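Local coordinates for protein epoxyqueuosine reductase (PDB 5D6S) that belongs to the QueG family of iron-sulfur proteins and binds cobalamin together with two iron/sulfur clusters, at residues F48-F54 / A165-A170; G68-G72 / T231-R235; I78-I82 / G159-D163; L88-I94 / L195-I201; Y128-Q133 / M155-G159. The contacts are given in a common frame with arbitrary orientation. Numbering follows the deposited sequence.

Contact 1: F48-F54 / A165-A170; sequences FTTADDF and AVAKRA
The Arg169 side chain from the last turn of helix 163-169, stacked on Phe54 and ringed by backbone carbonyls, joins that helix to strand 48-50, part of the edge strand 45-50 of the four-stranded antiparallel sheet. The short axes of strand 48-50 and helix 165-169 approach to 7.8 Å and cross at 102°, with Phe48 CA and Ala170 CA 4.6 Å apart. After Thr50 the chain leaves the strand and curls round the Arg169 guanidinium. Thr50 (chi1 p) starts this curl as an ST turn, its OG1 accepting from Asp52 N at 3.1 Å. Arginine suits the place because its planar head has five N-H donors to spread around its rim. Arg169 (chi1 m, chi2 -145°, chi3 m) donates from NE to Thr49 OG1 (2.9 Å; Thr49 chi1 t), from NH1 to Asp52 O (2.8 Å) and, weakly, to Thr50 O (2.6 Å), and from NH2 to Asp52 O and Asp53 O (both 2.9 Å). Phe54 (chi1 m, chi2 80°) lies flat beneath the guanidinium, planes at 10°, a cation-pi stack with Arg169 CZ 3.8 Å from the ring centroid; Thr50 OG1 lies over the opposite face. Val166 CG2 (chi1 t) reaches Phe54 CZ at 3.7 Å. The small Ala170 lets the strand come close: Thr49 CG2 lies 3.8 Å from Ala170 CB, and Ala170 CA makes a CA-H...O contact of 3.4 Å with Phe48 O.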
# COMPACT_ATOMS: atom_id res chain seq x y z
N PHE A 48 -2.34 -11.63 21.83
CA PHE A 48 -1.85 -10.96 23.03
C PHE A 48 -0.37 -11.22 23.15
O PHE A 48 0.13 -12.27 22.78
CB PHE A 48 -2.57 -11.48 24.28
CG PHE A 48 -4.05 -11.30 24.23
CD1 PHE A 48 -4.85 -12.24 23.59
CD2 PHE A 48 -4.65 -10.18 24.80
CE1 PHE A 48 -6.23 -12.07 23.52
CE2 PHE A 48 -6.04 -10.01 24.74
CZ PHE A 48 -6.83 -10.97 24.10
N THR A 49 0.34 -10.22 23.64
CA THR A 49 1.77 -10.37 23.83
C THR A 49 2.22 -9.36 24.86
O THR A 49 1.48 -8.46 25.24
CB THR A 49 2.56 -10.19 22.52
OG1 THR A 49 3.95 -10.02 22.82
CG2 THR A 49 2.07 -8.99 21.77
N THR A 50 3.44 -9.54 25.34
CA THR A 50 3.96 -8.68 26.39
C THR A 50 4.32 -7.34 25.79
O THR A 50 4.50 -7.21 24.57
CB THR A 50 5.20 -9.29 27.07
OG1 THR A 50 6.28 -9.36 26.13
CG2 THR A 50 4.90 -10.69 27.61
N ALA A 51 4.43 -6.35 26.66
CA ALA A 51 5.05 -5.09 26.31
C ALA A 51 6.58 -5.19 26.37
O ALA A 51 7.27 -4.19 26.57
CB ALA A 51 4.57 -4.01 27.26
N ASP A 52 7.13 -6.40 26.23
CA ASP A 52 8.58 -6.56 26.22
C ASP A 52 9.10 -5.93 24.96
O ASP A 52 8.46 -6.01 23.90
CB ASP A 52 9.01 -8.03 26.25
CG ASP A 52 8.88 -8.65 27.63
OD1 ASP A 52 8.58 -7.93 28.60
OD2 ASP A 52 9.08 -9.87 27.73
N ASP A 53 10.25 -5.30 25.07
CA ASP A 53 10.80 -4.63 23.93
C ASP A 53 11.14 -5.60 22.77
O ASP A 53 10.93 -6.81 22.87
CB ASP A 53 11.94 -3.69 24.33
CG ASP A 53 12.99 -4.35 25.16
OD1 ASP A 53 13.60 -5.33 24.66
OD2 ASP A 53 13.27 -3.84 26.27
N PHE A 54 11.60 -5.06 21.65
CA PHE A 54 11.80 -5.84 20.45
C PHE A 54 13.23 -5.69 19.95
O PHE A 54 13.46 -5.70 18.74
CB PHE A 54 10.87 -5.36 19.32
CG PHE A 54 9.40 -5.62 19.54
CD1 PHE A 54 8.66 -4.79 20.36
CD2 PHE A 54 8.76 -6.64 18.86
CE1 PHE A 54 7.31 -5.01 20.56
CE2 PHE A 54 7.41 -6.88 19.05
CZ PHE A 54 6.68 -6.06 19.90
N ALA A 165 5.58 -7.19 13.37
CA ALA A 165 6.31 -7.99 14.35
C ALA A 165 5.52 -8.14 15.65
O ALA A 165 5.66 -9.12 16.39
CB ALA A 165 7.67 -7.36 14.64
N VAL A 166 4.70 -7.15 15.91
CA VAL A 166 3.76 -7.23 17.02
C VAL A 166 2.77 -8.37 16.79
O VAL A 166 2.58 -9.20 17.67
CB VAL A 166 3.00 -5.91 17.20
CG1 VAL A 166 1.79 -6.10 18.09
CG2 VAL A 166 3.94 -4.85 17.78
N ALA A 167 2.15 -8.39 15.62
CA ALA A 167 1.17 -9.42 15.28
C ALA A 167 1.77 -10.84 15.27
O ALA A 167 1.04 -11.82 15.47
CB ALA A 167 0.53 -9.11 13.95
N LYS A 168 3.07 -10.95 15.01
CA LYS A 168 3.74 -12.24 15.10
C LYS A 168 3.87 -12.72 16.56
O LYS A 168 3.38 -13.81 16.89
CB LYS A 168 5.11 -12.23 14.45
CG LYS A 168 5.80 -13.58 14.57
CD LYS A 168 7.14 -13.64 13.86
CE LYS A 168 8.08 -14.52 14.66
NZ LYS A 168 9.45 -14.47 14.12
N ARG A 169 4.53 -11.94 17.41
CA ARG A 169 4.59 -12.26 18.85
C ARG A 169 3.22 -12.53 19.46
O ARG A 169 3.14 -13.20 20.48
CB ARG A 169 5.27 -11.17 19.70
CG ARG A 169 6.79 -11.21 19.72
CD ARG A 169 7.40 -10.80 21.06
NE ARG A 169 6.68 -9.73 21.78
CZ ARG A 169 7.22 -8.60 22.26
NH1 ARG A 169 6.45 -7.71 22.90
NH2 ARG A 169 8.52 -8.32 22.11
N ALA A 170 2.15 -11.99 18.89
CA ALA A 170 0.82 -12.19 19.44
C ALA A 170 0.10 -13.37 18.81
O ALA A 170 -1.06 -13.63 19.10
CB ALA A 170 0.00 -10.92 19.29

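Contact 2: G68-G72 / T231-R235; sequences GRTTG and TMNAR
Two irregular segments meet here: helix 55-67 ends in a Schellman motif at Gly68, and the turn that follows pairs with a loop of the 4Fe-4S double cluster binding domain that enters a 3-10 turn at Ala234. Gly68 takes phi 75°, which glycine tolerates easily; at Gly72 (phi 104°, psi -8°) a CB would jam against the preceding carbonyl O. The CA atoms of Arg69 and Asn233 are 4.5 Å apart, those of Thr71 and Arg235 5.7 Å. Main-chain carbonyls on both sides find donors across the gap. Arg69 O accepts from Ala234 N at 3.0 Å, while Arg69 NE (chi1 m, chi2 t) returns a bond to Met232 O at 3.1 Å and 166°; Arg69 NH1 forms a salt bridge with Glu67. The long Arg235 side chain (chi1 -126°, chi2 p) carries NH1 to Thr70 O at 3.0 Å and, weakly, to Thr71 O at 2.8 Å, so one nitrogen serves two successive carbonyls. Thr71 OG1 (chi1 p) is engaged by Glu74 and Phe73 N, and Thr231 OG1 makes a weak hydrogen bond to cobalamin. The Met232 side chain comes about 3 Å from cobalamin and about 4 Å from an iron/sulfur cluster (nearest atoms), a place that a flexible thioether probably suits. Ala234 is small enough for the backbones to come close, with its CB 3.5 Å from Thr71 CG2.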
# COMPACT_ATOMS: atom_id res chain seq x y z
N GLY A 68 20.11 2.46 3.03
CA GLY A 68 19.24 3.25 2.16
C GLY A 68 18.08 2.49 1.56
O GLY A 68 17.62 2.82 0.49
N ARG A 69 17.61 1.47 2.27
CA ARG A 69 16.56 0.59 1.79
C ARG A 69 15.18 0.99 2.37
O ARG A 69 14.16 0.34 2.12
CB ARG A 69 16.88 -0.88 2.12
CG ARG A 69 18.19 -1.40 1.51
CD ARG A 69 18.52 -2.85 1.90
NE ARG A 69 17.65 -3.35 2.97
CZ ARG A 69 17.98 -3.53 4.25
NH1 ARG A 69 19.19 -3.28 4.71
NH2 ARG A 69 17.06 -3.96 5.08
N THR A 70 15.18 2.07 3.12
CA THR A 70 13.98 2.60 3.75
C THR A 70 13.22 3.58 2.82
O THR A 70 13.83 4.30 2.02
CB THR A 70 14.36 3.33 5.05
OG1 THR A 70 13.20 3.96 5.58
CG2 THR A 70 15.40 4.43 4.81
N THR A 71 11.89 3.62 2.94
CA THR A 71 11.04 4.49 2.08
C THR A 71 10.99 5.94 2.50
O THR A 71 10.79 6.82 1.66
CB THR A 71 9.56 4.07 2.05
OG1 THR A 71 9.01 4.16 3.37
CG2 THR A 71 9.42 2.70 1.54
N GLY A 72 11.07 6.18 3.80
CA GLY A 72 10.78 7.50 4.36
C GLY A 72 9.43 7.57 5.03
O GLY A 72 9.12 8.56 5.67
N THR A 231 12.83 -9.23 4.44
CA THR A 231 13.44 -7.91 4.41
C THR A 231 13.55 -7.47 2.96
O THR A 231 13.40 -8.29 2.05
CB THR A 231 14.76 -7.96 5.19
OG1 THR A 231 14.62 -7.13 6.35
CG2 THR A 231 16.00 -7.54 4.40
N MET A 232 13.79 -6.18 2.73
CA MET A 232 13.46 -5.56 1.44
C MET A 232 14.32 -4.35 1.09
O MET A 232 14.72 -3.61 1.98
CB MET A 232 11.99 -5.12 1.54
CG MET A 232 11.48 -4.25 0.43
SD MET A 232 9.83 -3.66 0.85
CE MET A 232 8.79 -4.96 0.19
N ASN A 233 14.62 -4.15 -0.20
CA ASN A 233 14.99 -2.79 -0.67
C ASN A 233 13.74 -1.98 -1.08
O ASN A 233 13.33 -2.04 -2.22
CB ASN A 233 15.95 -2.81 -1.84
CG ASN A 233 16.44 -1.42 -2.20
OD1 ASN A 233 17.37 -1.26 -2.99
ND2 ASN A 233 15.89 -0.42 -1.57
N ALA A 234 13.11 -1.29 -0.12
CA ALA A 234 11.75 -0.77 -0.30
C ALA A 234 11.66 0.31 -1.37
O ALA A 234 10.63 0.52 -2.01
CB ALA A 234 11.24 -0.24 1.03
N ARG A 235 12.74 1.05 -1.45
CA ARG A 235 13.09 1.90 -2.53
C ARG A 235 12.75 1.29 -3.91
O ARG A 235 12.46 2.05 -4.83
CB ARG A 235 14.59 2.08 -2.42
CG ARG A 235 15.16 3.48 -2.36
CD ARG A 235 14.73 4.29 -1.16
NE ARG A 235 14.43 5.61 -1.71
CZ ARG A 235 13.62 6.53 -1.19
NH1 ARG A 235 13.02 6.35 -0.03
NH2 ARG A 235 13.43 7.63 -1.86

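Contact 3: I78-I82 / G159-D163; sequences IEERI and GALVD
A short, weakly bonded helix, 78-82, packs against the loop that leads into helix 163-169, and together they form part of the cobalamin pocket. Ile78 opens the turn: its O accepts from Arg81 N at 3.0 Å and, weakly, from Ile82 N at 3.4 Å, while its CA-to-CB bond points away from the loop and its side chain touches Arg62 of helix 55-67. Glu79 O accepts from Ile82 N at 3.2 Å, and its carboxylate pairs with Arg62. Glu80 touches the loop through its backbone and CB: Glu80 O is 3.5 Å from Ala160 CB, a spot where a larger side chain would have little room, and 4.0 Å from Leu161 CD2. Arg81 is the centre, its CA 4.7 Å from Leu161 CA. Off-well chi1 (-142°), chi2 (105°) and chi3 (142°) bend its side chain along the loop, so that Arg81 NH2 donates to Ala160 O at 3.2 Å and 174° and Arg81 NH1 to cobalamin; a guanidinium has donors enough for several acceptors. The beta-branched Val162 (chi1 t), at the N-cap position of helix 163-169, lays CG2 over one guanidinium face, 3.7 Å from Arg81 NH2. Leu161 O and Asp163 N also hydrogen-bond to cobalamin. The Ile82 CA-to-CB bond points away, its side chain touching Phe54 and Glu58. The tightest approach belongs to the Arg81 aliphatic chain, whose CD lies 2.9 Å from Ala160 O.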
# COMPACT_ATOMS: atom_id res chain seq x y z
N ILE A 78 14.15 5.31 16.03
CA ILE A 78 14.28 3.85 16.16
C ILE A 78 13.99 3.33 17.57
O ILE A 78 13.38 2.29 17.71
CB ILE A 78 15.66 3.37 15.65
CG1 ILE A 78 15.64 3.35 14.11
CG2 ILE A 78 16.00 1.99 16.18
CD1 ILE A 78 16.92 3.85 13.48
N GLU A 79 14.37 4.09 18.59
CA GLU A 79 14.06 3.73 19.99
C GLU A 79 12.58 3.59 20.22
O GLU A 79 12.13 2.59 20.77
CB GLU A 79 14.62 4.76 20.97
CG GLU A 79 16.08 4.57 21.31
CD GLU A 79 17.02 5.04 20.20
OE1 GLU A 79 16.56 5.74 19.26
OE2 GLU A 79 18.23 4.70 20.27
N GLU A 80 11.80 4.57 19.76
CA GLU A 80 10.33 4.54 19.93
C GLU A 80 9.69 3.32 19.22
O GLU A 80 8.55 2.92 19.50
CB GLU A 80 9.68 5.85 19.43
CG GLU A 80 9.70 6.96 20.47
CD GLU A 80 9.23 8.32 19.97
OE1 GLU A 80 9.37 9.28 20.77
OE2 GLU A 80 8.75 8.47 18.83
N ARG A 81 10.46 2.74 18.31
CA ARG A 81 10.02 1.63 17.50
C ARG A 81 10.10 0.27 18.20
O ARG A 81 9.27 -0.62 17.96
CB ARG A 81 10.90 1.59 16.27
CG ARG A 81 10.14 1.21 15.04
CD ARG A 81 9.87 2.39 14.13
NE ARG A 81 10.02 1.88 12.78
CZ ARG A 81 9.12 1.16 12.11
NH1 ARG A 81 9.43 0.72 10.91
NH2 ARG A 81 7.92 0.90 12.61
N ILE A 82 11.09 0.12 19.08
CA ILE A 82 11.38 -1.15 19.77
C ILE A 82 11.02 -1.16 21.27
O ILE A 82 10.85 -2.24 21.84
CB ILE A 82 12.87 -1.55 19.64
CG1 ILE A 82 13.76 -0.32 19.55
CG2 ILE A 82 13.09 -2.41 18.41
CD1 ILE A 82 15.18 -0.61 19.92
N GLY A 159 1.49 4.58 13.65
CA GLY A 159 2.19 4.55 14.93
C GLY A 159 3.67 4.14 14.80
O GLY A 159 4.13 3.76 13.72
N ALA A 160 4.38 4.16 15.93
CA ALA A 160 5.83 3.91 16.00
C ALA A 160 6.23 2.44 15.99
O ALA A 160 7.31 2.09 15.53
CB ALA A 160 6.39 4.54 17.25
N LEU A 161 5.35 1.58 16.45
CA LEU A 161 5.68 0.16 16.45
C LEU A 161 5.73 -0.45 15.05
O LEU A 161 5.09 0.03 14.10
CB LEU A 161 4.71 -0.65 17.33
CG LEU A 161 4.76 -0.25 18.81
CD1 LEU A 161 3.81 -1.14 19.59
CD2 LEU A 161 6.16 -0.33 19.38
N VAL A 162 6.46 -1.56 14.96
CA VAL A 162 6.48 -2.42 13.78
C VAL A 162 5.23 -3.30 13.86
O VAL A 162 5.24 -4.32 14.52
CB VAL A 162 7.76 -3.27 13.73
CG1 VAL A 162 7.80 -4.06 12.44
CG2 VAL A 162 8.99 -2.38 13.86
N ASP A 163 4.16 -2.89 13.20
CA ASP A 163 2.85 -3.55 13.29
C ASP A 163 2.93 -5.04 12.96
O ASP A 163 2.09 -5.85 13.36
CB ASP A 163 1.87 -2.92 12.30
CG ASP A 163 1.47 -1.51 12.68
OD1 ASP A 163 1.98 -0.99 13.71
OD2 ASP A 163 0.63 -0.92 11.95

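Contact 4: L88-I94 / L195-I201; sequences LESAKTI and LITNLEI
At the apolar centre Ile196 (chi1 m, chi2 t) receives three side chains: Leu88 CD2 3.7 Å from Ile196 CG2, Ala91 CB 4.0 Å from the same methyl, and Ile94 CG1 (chi1 m, chi2 t) 4.2 Å from Ile196 CG1. The small Ala91 leaves room for Ile196 CG2. Ile94 and Ile196 form an antiparallel non-hydrogen-bonded pair, CA atoms 4.4 Å apart; next comes the hydrogen-bonded pair Thr93 with Thr197, CA atoms 5.5 Å apart, their side chains on the other face with CG2 to CG2 at 3.3 Å. Here Lys92 and Thr93 both face Thr197 in a classic beta bulge: Thr197 O accepts from Lys92 N at 2.8 Å and Thr93 N at 3.2 Å, and Thr197 N donates to Thr93 O at 3.0 Å. Past the bulge regular pairing ends, though Ala91 CA stays 4.6 Å from Asn198 CA. Thr197 (chi1 t) makes an ST turn, OG1 accepting from Leu199 N at 3.2 Å, a role its short hydroxyl suits. At the exposed edge the long Lys92 side chain lies near Glu200, with Lys92 NZ 4.4 Å from Glu200 OE2, beyond a salt bridge. Ser90 OG binds Glu151, and Asn198 ND2 binds Asn149 O. In the four-stranded sheet strands 93-100 and 190-197 are the central pair, bordered by 45-50, where Thr49 O accepts from Thr93 OG1, and by 152-155; Ile201 packs on helix 30-40.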
# COMPACT_ATOMS: atom_id res chain seq x y z
N LEU A 88 3.89 4.43 26.12
CA LEU A 88 2.92 4.38 27.23
C LEU A 88 3.50 4.60 28.66
O LEU A 88 3.03 5.49 29.37
CB LEU A 88 2.07 3.10 27.16
CG LEU A 88 0.81 3.04 28.05
CD1 LEU A 88 -0.06 4.28 28.00
CD2 LEU A 88 -0.05 1.83 27.70
N GLU A 89 4.49 3.81 29.08
CA GLU A 89 5.07 3.89 30.45
C GLU A 89 4.45 2.81 31.32
O GLU A 89 5.16 1.93 31.81
CB GLU A 89 4.90 5.26 31.14
N SER A 90 3.14 2.85 31.50
CA SER A 90 2.40 1.80 32.24
C SER A 90 2.16 0.51 31.42
O SER A 90 1.23 -0.25 31.71
CB SER A 90 1.06 2.34 32.76
OG SER A 90 0.11 2.39 31.72
N ALA A 91 3.01 0.28 30.43
CA ALA A 91 2.79 -0.78 29.45
C ALA A 91 3.11 -2.13 30.03
O ALA A 91 4.14 -2.33 30.66
CB ALA A 91 3.62 -0.53 28.21
N LYS A 92 2.22 -3.07 29.77
CA LYS A 92 2.26 -4.38 30.37
C LYS A 92 1.96 -5.46 29.33
O LYS A 92 2.70 -6.42 29.21
CB LYS A 92 1.26 -4.42 31.52
CG LYS A 92 1.71 -5.26 32.70
CD LYS A 92 2.85 -4.60 33.45
CE LYS A 92 3.96 -5.61 33.71
NZ LYS A 92 5.10 -5.03 34.48
N THR A 93 0.88 -5.31 28.58
CA THR A 93 0.61 -6.18 27.44
C THR A 93 0.26 -5.36 26.19
O THR A 93 -0.08 -4.18 26.28
CB THR A 93 -0.50 -7.21 27.75
OG1 THR A 93 -0.65 -8.10 26.65
CG2 THR A 93 -1.83 -6.54 28.00
N ILE A 94 0.38 -6.00 25.02
CA ILE A 94 -0.02 -5.41 23.72
C ILE A 94 -1.01 -6.35 23.05
O ILE A 94 -0.74 -7.53 22.92
CB ILE A 94 1.17 -5.22 22.75
CG1 ILE A 94 2.19 -4.22 23.31
CG2 ILE A 94 0.67 -4.71 21.41
CD1 ILE A 94 3.51 -4.19 22.57
N LEU A 195 -3.27 -2.35 20.28
CA LEU A 195 -3.68 -1.59 21.45
C LEU A 195 -2.66 -1.89 22.55
O LEU A 195 -2.69 -2.96 23.16
CB LEU A 195 -5.09 -1.99 21.88
CG LEU A 195 -5.72 -1.13 22.95
CD1 LEU A 195 -5.88 0.31 22.50
CD2 LEU A 195 -7.09 -1.71 23.31
N ILE A 196 -1.74 -0.96 22.75
CA ILE A 196 -0.80 -1.05 23.87
C ILE A 196 -1.59 -0.75 25.13
O ILE A 196 -2.45 0.14 25.13
CB ILE A 196 0.36 -0.05 23.76
CG1 ILE A 196 1.13 -0.24 22.46
CG2 ILE A 196 1.33 -0.23 24.92
CD1 ILE A 196 2.09 0.90 22.16
N THR A 197 -1.31 -1.48 26.20
CA THR A 197 -2.13 -1.43 27.41
C THR A 197 -1.37 -1.77 28.71
O THR A 197 -0.30 -2.38 28.68
CB THR A 197 -3.39 -2.33 27.24
OG1 THR A 197 -4.05 -2.49 28.49
CG2 THR A 197 -3.03 -3.69 26.73
N ASN A 198 -1.96 -1.37 29.84
CA ASN A 198 -1.40 -1.66 31.18
C ASN A 198 -2.00 -2.90 31.87
O ASN A 198 -1.84 -3.07 33.08
CB ASN A 198 -1.58 -0.45 32.09
CG ASN A 198 -3.03 -0.24 32.52
OD1 ASN A 198 -3.95 -0.91 32.05
ND2 ASN A 198 -3.24 0.73 33.39
N LEU A 199 -2.66 -3.76 31.11
CA LEU A 199 -3.24 -4.99 31.64
C LEU A 199 -2.21 -6.12 31.76
O LEU A 199 -1.30 -6.23 30.94
CB LEU A 199 -4.40 -5.46 30.75
CG LEU A 199 -5.79 -4.84 30.98
CD1 LEU A 199 -5.72 -3.38 31.39
CD2 LEU A 199 -6.66 -5.01 29.74
N GLU A 200 -2.36 -6.93 32.79
CA GLU A 200 -1.55 -8.13 32.96
C GLU A 200 -2.35 -9.23 32.31
O GLU A 200 -3.41 -9.59 32.83
CB GLU A 200 -1.32 -8.42 34.45
CG GLU A 200 0.00 -9.11 34.75
CD GLU A 200 1.14 -8.12 34.92
OE1 GLU A 200 1.03 -7.21 35.77
OE2 GLU A 200 2.16 -8.26 34.20
N ILE A 201 -1.90 -9.73 31.17
CA ILE A 201 -2.65 -10.79 30.47
C ILE A 201 -1.75 -11.86 29.90
O ILE A 201 -0.61 -11.60 29.51
CB ILE A 201 -3.58 -10.24 29.36
CG1 ILE A 201 -4.65 -9.33 29.98
CG2 ILE A 201 -4.25 -11.37 28.59
CD1 ILE A 201 -5.59 -8.66 29.00

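Contact 5: Y128-Q133 / M155-G159; sequences YHYVLQ and MVDTG
Val156 loses the most surface here, pointing its side chain at one turn of helix 128-133 from the loop that follows strand 152-155; its CA lies 6.2 Å from His129 CA. With chi1 at 41° its two methyls fan out: Val156 CG2 reaches Tyr128 CD1 at 4.0 Å, at the ring edge, and Leu132 CB at 3.9 Å, while CG1 comes within 3.3 Å of Gln133 OE1. A compact, branched residue fills this hollow between side chains a helical turn apart. His129 (chi1 m, chi2 81°) leans over the loop and donates from NE2 to Asp157 OD2 at 2.7 Å and 162°, a His-carboxylate hydrogen bond; its ND1 pairs with Asp127, so both ring nitrogens are used. The contact thus holds helix 128-144, which packs on the antiparallel sheet through Leu132, to a loop of the cobalamin pocket. At Asp157 (phi 70°, psi -50°) the loop makes a classic gamma turn, Thr158 N bonding to Val156 O at 2.7 Å. It lets the Asp157 side chain (chi1 t) face the helix, while Asp157 O hydrogen-bonds to cobalamin and Asp157 N donates to Asp163. Tyr128 (chi1 p) stacks on Tyr191, its OH 3.1 Å from Asp157 CG but not hydrogen-bonded to either carboxylate oxygen.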
# COMPACT_ATOMS: atom_id res chain seq x y z
N TYR A 128 -8.68 1.79 5.69
CA TYR A 128 -8.48 0.91 6.84
C TYR A 128 -8.11 1.69 8.11
O TYR A 128 -8.58 1.36 9.19
CB TYR A 128 -7.46 -0.22 6.54
CG TYR A 128 -5.99 0.14 6.44
CD1 TYR A 128 -5.20 0.23 7.58
CD2 TYR A 128 -5.37 0.34 5.21
CE1 TYR A 128 -3.84 0.51 7.50
CE2 TYR A 128 -4.02 0.65 5.13
CZ TYR A 128 -3.26 0.72 6.29
OH TYR A 128 -1.92 1.03 6.23
N HIS A 129 -7.28 2.71 7.98
CA HIS A 129 -6.90 3.52 9.14
C HIS A 129 -8.13 3.94 9.91
O HIS A 129 -8.13 3.90 11.12
CB HIS A 129 -6.12 4.80 8.75
CG HIS A 129 -4.81 4.53 8.07
ND1 HIS A 129 -4.72 4.22 6.72
CD2 HIS A 129 -3.54 4.52 8.54
CE1 HIS A 129 -3.45 4.04 6.40
NE2 HIS A 129 -2.72 4.22 7.48
N TYR A 130 -9.15 4.42 9.22
CA TYR A 130 -10.35 4.84 9.93
C TYR A 130 -11.10 3.62 10.50
O TYR A 130 -11.56 3.65 11.64
CB TYR A 130 -11.31 5.67 9.07
CG TYR A 130 -12.65 5.68 9.74
CD1 TYR A 130 -12.84 6.40 10.93
CD2 TYR A 130 -13.69 4.88 9.28
CE1 TYR A 130 -14.06 6.36 11.60
CE2 TYR A 130 -14.92 4.83 9.93
CZ TYR A 130 -15.10 5.56 11.09
OH TYR A 130 -16.31 5.52 11.75
N VAL A 131 -11.23 2.57 9.70
CA VAL A 131 -11.99 1.39 10.11
C VAL A 131 -11.41 0.79 11.41
O VAL A 131 -12.14 0.54 12.37
CB VAL A 131 -12.05 0.31 9.01
CG1 VAL A 131 -12.80 -0.92 9.49
CG2 VAL A 131 -12.73 0.84 7.76
N LEU A 132 -10.10 0.58 11.43
CA LEU A 132 -9.44 -0.03 12.58
C LEU A 132 -9.40 0.87 13.81
O LEU A 132 -9.56 0.39 14.92
CB LEU A 132 -8.03 -0.53 12.22
CG LEU A 132 -8.06 -1.99 11.78
CD1 LEU A 132 -8.90 -2.15 10.51
CD2 LEU A 132 -6.66 -2.57 11.60
N GLN A 133 -9.17 2.17 13.64
CA GLN A 133 -9.17 3.09 14.77
C GLN A 133 -10.54 3.08 15.41
O GLN A 133 -10.63 3.14 16.63
CB GLN A 133 -8.76 4.52 14.39
CG GLN A 133 -7.26 4.77 14.62
CD GLN A 133 -6.69 5.85 13.70
OE1 GLN A 133 -5.75 5.63 12.93
NE2 GLN A 133 -7.29 7.04 13.77
N MET A 155 -2.65 2.09 17.93
CA MET A 155 -1.84 2.32 16.73
C MET A 155 -2.41 1.56 15.52
O MET A 155 -2.86 0.43 15.65
CB MET A 155 -0.40 1.87 16.97
CG MET A 155 0.33 2.74 17.96
SD MET A 155 1.99 2.12 18.18
CE MET A 155 2.71 3.46 19.13
N VAL A 156 -2.36 2.18 14.35
CA VAL A 156 -2.62 1.44 13.11
C VAL A 156 -1.88 2.11 11.94
O VAL A 156 -2.22 3.20 11.53
CB VAL A 156 -4.14 1.25 12.88
CG1 VAL A 156 -4.90 2.50 13.24
CG2 VAL A 156 -4.44 0.81 11.46
N ASP A 157 -0.80 1.45 11.50
CA ASP A 157 0.08 1.89 10.42
C ASP A 157 0.93 3.10 10.79
O ASP A 157 2.14 3.09 10.60
CB ASP A 157 -0.72 2.12 9.13
CG ASP A 157 0.15 2.52 7.94
OD1 ASP A 157 1.05 1.76 7.53
OD2 ASP A 157 -0.13 3.57 7.34
N THR A 158 0.30 4.14 11.32
CA THR A 158 0.94 5.45 11.48
C THR A 158 1.62 5.60 12.80
O THR A 158 2.23 6.62 13.09
CB THR A 158 -0.12 6.56 11.41
OG1 THR A 158 -1.11 6.33 12.41
CG2 THR A 158 -0.80 6.60 10.06
N GLY A 159 1.49 4.58 13.65
CA GLY A 159 2.19 4.55 14.93
C GLY A 159 3.67 4.14 14.80
O GLY A 159 4.13 3.76 13.72

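Contacts 1, 3, 4 and 5 form a connected group, whereas contact 2 stands apart, its nearest atoms about 7 Å from contact 3 and about 19 Å from contact 4. Contacts 1 and 4 share the four-stranded sheet through neighbouring strands 45-50 and 93-100, their centres 11 Å apart. Leu161 of contact 3 packs on Ile94 and Ile196 of contact 4, and contacts 3 and 5 share Gly159. Along the chain, contacts 3, 4 and 5 are nested inside contact 2, and contacts 3 and 5 inside contact 1, while contact 1 crosses contacts 2 and 4. Contacts 3 and 5 line the cobalamin pocket, contact 2 joins it to the side of an iron/sulfur cluster, and contact 4 lies farther out.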